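Local coordinates for protein VP5 (Halorubrum pleomorphic virus 6, PDB 6QGL) that is a viral envelope protein that probably mediates fusion of the viral membrane with that of its haloarchaeal host, at residues Ile14-Gly19 and Asp439-Lys444; Glu30-Asp35 and Val54-Ser59. One frame throughout, in Å; residues are numbered along the deposited sequence.

Contact 1 joins the N-terminal I14-G19, which lies in a predicted transmembrane helix but runs here as irregular chain, to strand 438-443 some 420 residues later. Contact 2 is far more local: E30-D35 meets helix 43-66, and its whole span falls within the long stretch of chain between the two segments of contact 1. Their centres are about 17 Å apart and their nearest atoms about 5 Å, so they do not touch. Helix 43-66 relates them: R57 and K56 serve contact 2, while S63, further along the same helix, has its OG hydrogen-bonded to S59 O and weakly to G19 O of contact 1.

Contact 1: Ile14-Gly19 and Asp439-Lys444; sequences ISAVGG and DTLQLK
Near the start of strand 438-443, D439 has its carboxylate swung over G19: CG is anti to the backbone N (chi1 -162°), which brings D439 OD1 to 3.4 Å from G19 CA, while OD1 also takes a weak hydrogen bond from the N-H of T440. The T440 side chain instead meets A290 and L294 of helix 289-296. L441 sends its two methyls to different partners. L441 CD1 meets I14 CD1 at 3.5 Å, the two side chains crossing at about a right angle, and L441 CD2 lies 3.2 Å from G18 CA, a position where a CB on G18 would run into the methyl. At Q442 the backbones pair: its N-H reaches V17 O (2.8 Å) and its O receives V17 N (3.0 Å), both donors standing above the carbonyl plane. This is a single antiparallel hydrogen-bonded bridge, made on an outermost strand of a six-stranded antiparallel sheet, whose other neighbour is strand 347-352. L443 begins by pointing away, yet its CD2 returns to the A16 methyl, and A16 CB sits 3.3 Å from the L443 CA. K444, bent at chi2 (-84°), runs alongside V17, with K444 CE 3.7 Å from V17 CG2.

Contact 2: Glu30-Asp35 and Val54-Ser59; sequences EVVGSD and VVKRKS
R57 reaches from helix 43-66 to the backbone of the preceding loop and takes hold of a single carbonyl. Its CG leaves anti to the backbone N, then the chain bends twice, at chi2 (66°) and chi3 (60°), so that the guanidinium is presented end-on to V32. R57 NH1 gives the shorter bond to V32 O, 2.8 Å, with an N-H...O angle of 151°; it approaches in the plane of the carbonyl. R57 NH2 donates to the same V32 O at 3.0 Å, less straight and from above the carbonyl plane. Seen from the arginine, the oxygen lies nearly in the guanidinium plane, at the edge between the two terminal nitrogens. The two bonds to V32 O, with the salt bridge from R57 NE to E129 of helix 97-140, fix how the flat group is turned. Beyond V32, S34 N lies past NH2, near the guanidinium plane, and G33 O stands 3.3 Å from R57 NH2.

K56, the preceding residue of the helix, comes to V32 by another route. Its chain is extended until chi4, where it turns, and it crosses the valine at about a right angle, bringing K56 NZ to 3.5 Å from V32 CG1. That methyl is anti to the backbone N, and the CB of V32 points toward the helix. The carboxylate of D35 is of opposite charge but not in contact, its OD2 being 5.4 Å from K56 NZ, so any attraction is at most long-range and probably weak.

The side chain of R57 also touches E125 and T126. The arrangement is a bidentate, end-on arginine to main-chain carbonyl interaction, in which R57 of helix 43-66, paired with E129 of helix 97-140, ties the preceding irregular loop to both helices.

Contact 1: Ile14-Gly19 and Asp439-Lys444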
loop_
_atom_site.group_PDB
_atom_site.type_symbol
_atom_site.label_atom_id
_atom_site.label_comp_id
_atom_site.label_asym_id
_atom_site.label_seq_id
_atom_site.Cartn_x
_atom_site.Cartn_y
_atom_site.Cartn_z
ATOM N N ILE A 14 -6.544 -8.208 10.505
ATOM C CA ILE A 14 -7.294 -8.299 9.250
ATOM C C ILE A 14 -6.316 -8.707 8.150
ATOM O O ILE A 14 -5.274 -8.051 8.006
ATOM C CB ILE A 14 -8.090 -7.004 8.893
ATOM C CG1 ILE A 14 -8.889 -6.466 10.096
ATOM C CG2 ILE A 14 -9.027 -7.224 7.697
ATOM C CD1 ILE A 14 -9.211 -5.053 9.973
ATOM N N SER A 15 -6.625 -9.769 7.378
ATOM C CA SER A 15 -5.780 -10.254 6.276
ATOM C C SER A 15 -5.488 -9.129 5.264
ATOM O O SER A 15 -4.492 -9.190 4.543
ATOM C CB SER A 15 -6.443 -11.450 5.602
ATOM O OG SER A 15 -6.582 -12.526 6.516
ATOM N N ALA A 16 -6.346 -8.083 5.271
ATOM C CA ALA A 16 -6.263 -6.884 4.446
ATOM C C ALA A 16 -4.949 -6.131 4.615
ATOM O O ALA A 16 -4.523 -5.883 5.748
ATOM C CB ALA A 16 -7.414 -5.951 4.768
ATOM N N VAL A 17 -4.332 -5.755 3.474
ATOM C CA VAL A 17 -3.086 -4.987 3.368
ATOM C C VAL A 17 -3.381 -3.576 3.894
ATOM O O VAL A 17 -4.199 -2.865 3.316
ATOM C CB VAL A 17 -2.543 -4.971 1.904
ATOM C CG1 VAL A 17 -1.342 -4.037 1.760
ATOM C CG2 VAL A 17 -2.184 -6.375 1.428
ATOM N N GLY A 18 -2.750 -3.216 5.005
ATOM C CA GLY A 18 -2.966 -1.935 5.666
ATOM C C GLY A 18 -1.989 -0.833 5.335
ATOM O O GLY A 18 -0.960 -1.081 4.703
ATOM N N GLY A 19 -2.325 0.379 5.781
ATOM C CA GLY A 19 -1.528 1.589 5.592
ATOM C C GLY A 19 -1.231 1.913 4.143
ATOM O O GLY A 19 -0.102 2.288 3.813
ATOM N N ASP A 439 -7.560 4.815 8.678
ATOM C CA ASP A 439 -6.652 4.000 7.876
ATOM C C ASP A 439 -7.405 3.360 6.714
ATOM O O ASP A 439 -8.598 3.064 6.842
ATOM C CB ASP A 439 -5.989 2.920 8.749
ATOM C CG ASP A 439 -4.736 2.281 8.179
ATOM O OD1 ASP A 439 -4.099 2.900 7.298
ATOM O OD2 ASP A 439 -4.376 1.173 8.634
ATOM N N THR A 440 -6.709 3.164 5.578
ATOM C CA THR A 440 -7.267 2.550 4.374
ATOM C C THR A 440 -6.622 1.180 4.176
ATOM O O THR A 440 -5.408 1.090 3.980
ATOM C CB THR A 440 -7.116 3.494 3.168
ATOM O OG1 THR A 440 -7.718 4.755 3.480
ATOM C CG2 THR A 440 -7.714 2.920 1.877
ATOM N N LEU A 441 -7.442 0.120 4.254
ATOM C CA LEU A 441 -7.031 -1.278 4.101
ATOM C C LEU A 441 -7.519 -1.856 2.771
ATOM O O LEU A 441 -8.597 -1.496 2.314
ATOM C CB LEU A 441 -7.621 -2.158 5.235
ATOM C CG LEU A 441 -7.315 -1.847 6.704
ATOM C CD1 LEU A 441 -8.208 -2.647 7.610
ATOM C CD2 LEU A 441 -5.877 -2.127 7.054
ATOM N N GLN A 442 -6.764 -2.804 2.192
ATOM C CA GLN A 442 -7.174 -3.525 0.985
ATOM C C GLN A 442 -7.542 -4.932 1.439
ATOM O O GLN A 442 -6.652 -5.768 1.607
ATOM C CB GLN A 442 -6.069 -3.560 -0.090
ATOM C CG GLN A 442 -6.534 -4.166 -1.414
ATOM C CD GLN A 442 -5.438 -4.283 -2.440
ATOM O OE1 GLN A 442 -4.737 -3.319 -2.756
ATOM N NE2 GLN A 442 -5.291 -5.466 -3.010
ATOM N N LEU A 443 -8.847 -5.174 1.679
ATOM C CA LEU A 443 -9.387 -6.453 2.157
ATOM C C LEU A 443 -8.996 -7.609 1.253
ATOM O O LEU A 443 -9.299 -7.578 0.062
ATOM C CB LEU A 443 -10.912 -6.391 2.372
ATOM C CG LEU A 443 -11.473 -5.174 3.131
ATOM C CD1 LEU A 443 -12.980 -5.157 3.078
ATOM C CD2 LEU A 443 -11.011 -5.138 4.583
ATOM N N LYS A 444 -8.251 -8.582 1.806
ATOM C CA LYS A 444 -7.756 -9.754 1.073
ATOM C C LYS A 444 -8.462 -11.041 1.490
ATOM O O LYS A 444 -8.618 -11.951 0.673
ATOM C CB LYS A 444 -6.234 -9.905 1.241
ATOM C CG LYS A 444 -5.410 -8.768 0.635
ATOM C CD LYS A 444 -5.140 -8.963 -0.854
ATOM C CE LYS A 444 -4.009 -8.090 -1.327
ATOM N NZ LYS A 444 -3.764 -8.243 -2.785
#

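Contact 2: Glu30-Asp35 and Val54-Ser59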
loop_
_atom_site.group_PDB
_atom_site.type_symbol
_atom_site.label_atom_id
_atom_site.label_comp_id
_atom_site.label_asym_id
_atom_site.label_seq_id
_atom_site.Cartn_x
_atom_site.Cartn_y
_atom_site.Cartn_z
ATOM N N GLU A 30 7.823 11.003 -0.355
ATOM C CA GLU A 30 9.061 10.821 0.397
ATOM C C GLU A 30 9.181 9.380 0.863
ATOM O O GLU A 30 8.222 8.823 1.408
ATOM C CB GLU A 30 9.157 11.806 1.569
ATOM C CG GLU A 30 9.660 13.177 1.145
ATOM C CD GLU A 30 9.972 14.160 2.259
ATOM O OE1 GLU A 30 10.584 13.752 3.273
ATOM O OE2 GLU A 30 9.623 15.353 2.103
ATOM N N VAL A 31 10.348 8.768 0.610
ATOM C CA VAL A 31 10.623 7.373 0.969
ATOM C C VAL A 31 10.820 7.198 2.480
ATOM O O VAL A 31 11.263 8.125 3.167
ATOM C CB VAL A 31 11.784 6.727 0.150
ATOM C CG1 VAL A 31 11.524 6.817 -1.350
ATOM C CG2 VAL A 31 13.151 7.323 0.506
ATOM N N VAL A 32 10.484 6.001 2.983
ATOM C CA VAL A 32 10.650 5.626 4.387
ATOM C C VAL A 32 12.100 5.140 4.537
ATOM O O VAL A 32 12.529 4.256 3.794
ATOM C CB VAL A 32 9.607 4.562 4.838
ATOM C CG1 VAL A 32 9.784 4.197 6.309
ATOM C CG2 VAL A 32 8.180 5.045 4.577
ATOM N N GLY A 33 12.836 5.757 5.461
ATOM C CA GLY A 33 14.240 5.452 5.724
ATOM C C GLY A 33 14.509 4.109 6.376
ATOM O O GLY A 33 13.580 3.421 6.815
ATOM N N SER A 34 15.801 3.733 6.445
ATOM C CA SER A 34 16.269 2.479 7.044
ATOM C C SER A 34 16.531 2.627 8.541
ATOM O O SER A 34 16.904 3.711 8.997
ATOM C CB SER A 34 17.543 1.999 6.353
ATOM O OG SER A 34 18.641 2.873 6.569
ATOM N N ASP A 35 16.359 1.529 9.297
ATOM C CA ASP A 35 16.646 1.484 10.734
ATOM C C ASP A 35 18.028 0.859 10.917
ATOM O O ASP A 35 18.286 -0.221 10.375
ATOM C CB ASP A 35 15.573 0.682 11.500
ATOM C CG ASP A 35 14.217 1.361 11.641
ATOM O OD1 ASP A 35 14.126 2.581 11.367
ATOM O OD2 ASP A 35 13.252 0.675 12.044
ATOM N N VAL A 54 12.854 -6.160 7.212
ATOM C CA VAL A 54 12.440 -6.767 5.942
ATOM C C VAL A 54 10.902 -6.801 5.872
ATOM O O VAL A 54 10.328 -6.351 4.877
ATOM C CB VAL A 54 13.090 -8.164 5.734
ATOM C CG1 VAL A 54 12.417 -8.940 4.604
ATOM C CG2 VAL A 54 14.589 -8.037 5.481
ATOM N N VAL A 55 10.249 -7.293 6.948
ATOM C CA VAL A 55 8.789 -7.371 7.065
ATOM C C VAL A 55 8.177 -5.972 6.901
ATOM O O VAL A 55 7.266 -5.811 6.087
ATOM C CB VAL A 55 8.339 -8.101 8.364
ATOM C CG1 VAL A 55 6.844 -7.933 8.622
ATOM C CG2 VAL A 55 8.699 -9.582 8.307
ATOM N N LYS A 56 8.729 -4.963 7.613
ATOM C CA LYS A 56 8.297 -3.561 7.549
ATOM C C LYS A 56 8.451 -2.996 6.129
ATOM O O LYS A 56 7.504 -2.397 5.626
ATOM C CB LYS A 56 9.065 -2.703 8.573
ATOM C CG LYS A 56 8.518 -1.291 8.761
ATOM C CD LYS A 56 9.382 -0.479 9.725
ATOM C CE LYS A 56 8.873 0.926 9.944
ATOM N NZ LYS A 56 9.134 1.810 8.777
ATOM N N ARG A 57 9.621 -3.214 5.482
ATOM C CA ARG A 57 9.893 -2.754 4.115
ATOM C C ARG A 57 8.941 -3.380 3.107
ATOM O O ARG A 57 8.396 -2.657 2.277
ATOM C CB ARG A 57 11.358 -3.014 3.704
ATOM C CG ARG A 57 11.748 -2.509 2.297
ATOM C CD ARG A 57 11.731 -0.992 2.142
ATOM N NE ARG A 57 12.665 -0.343 3.063
ATOM C CZ ARG A 57 12.753 0.969 3.252
ATOM N NH1 ARG A 57 11.966 1.797 2.580
ATOM N NH2 ARG A 57 13.629 1.461 4.116
ATOM N N LYS A 58 8.736 -4.712 3.183
ATOM C CA LYS A 58 7.832 -5.422 2.281
ATOM C C LYS A 58 6.405 -4.904 2.441
ATOM O O LYS A 58 5.774 -4.581 1.441
ATOM C CB LYS A 58 7.897 -6.943 2.487
ATOM C CG LYS A 58 7.270 -7.705 1.325
ATOM C CD LYS A 58 6.959 -9.144 1.657
ATOM C CE LYS A 58 6.106 -9.745 0.567
ATOM N NZ LYS A 58 6.015 -11.220 0.692
ATOM N N SER A 59 5.934 -4.767 3.702
ATOM C CA SER A 59 4.602 -4.266 4.054
ATOM C C SER A 59 4.370 -2.852 3.519
ATOM O O SER A 59 3.292 -2.573 2.999
ATOM C CB SER A 59 4.401 -4.303 5.567
ATOM O OG SER A 59 3.076 -3.947 5.924
#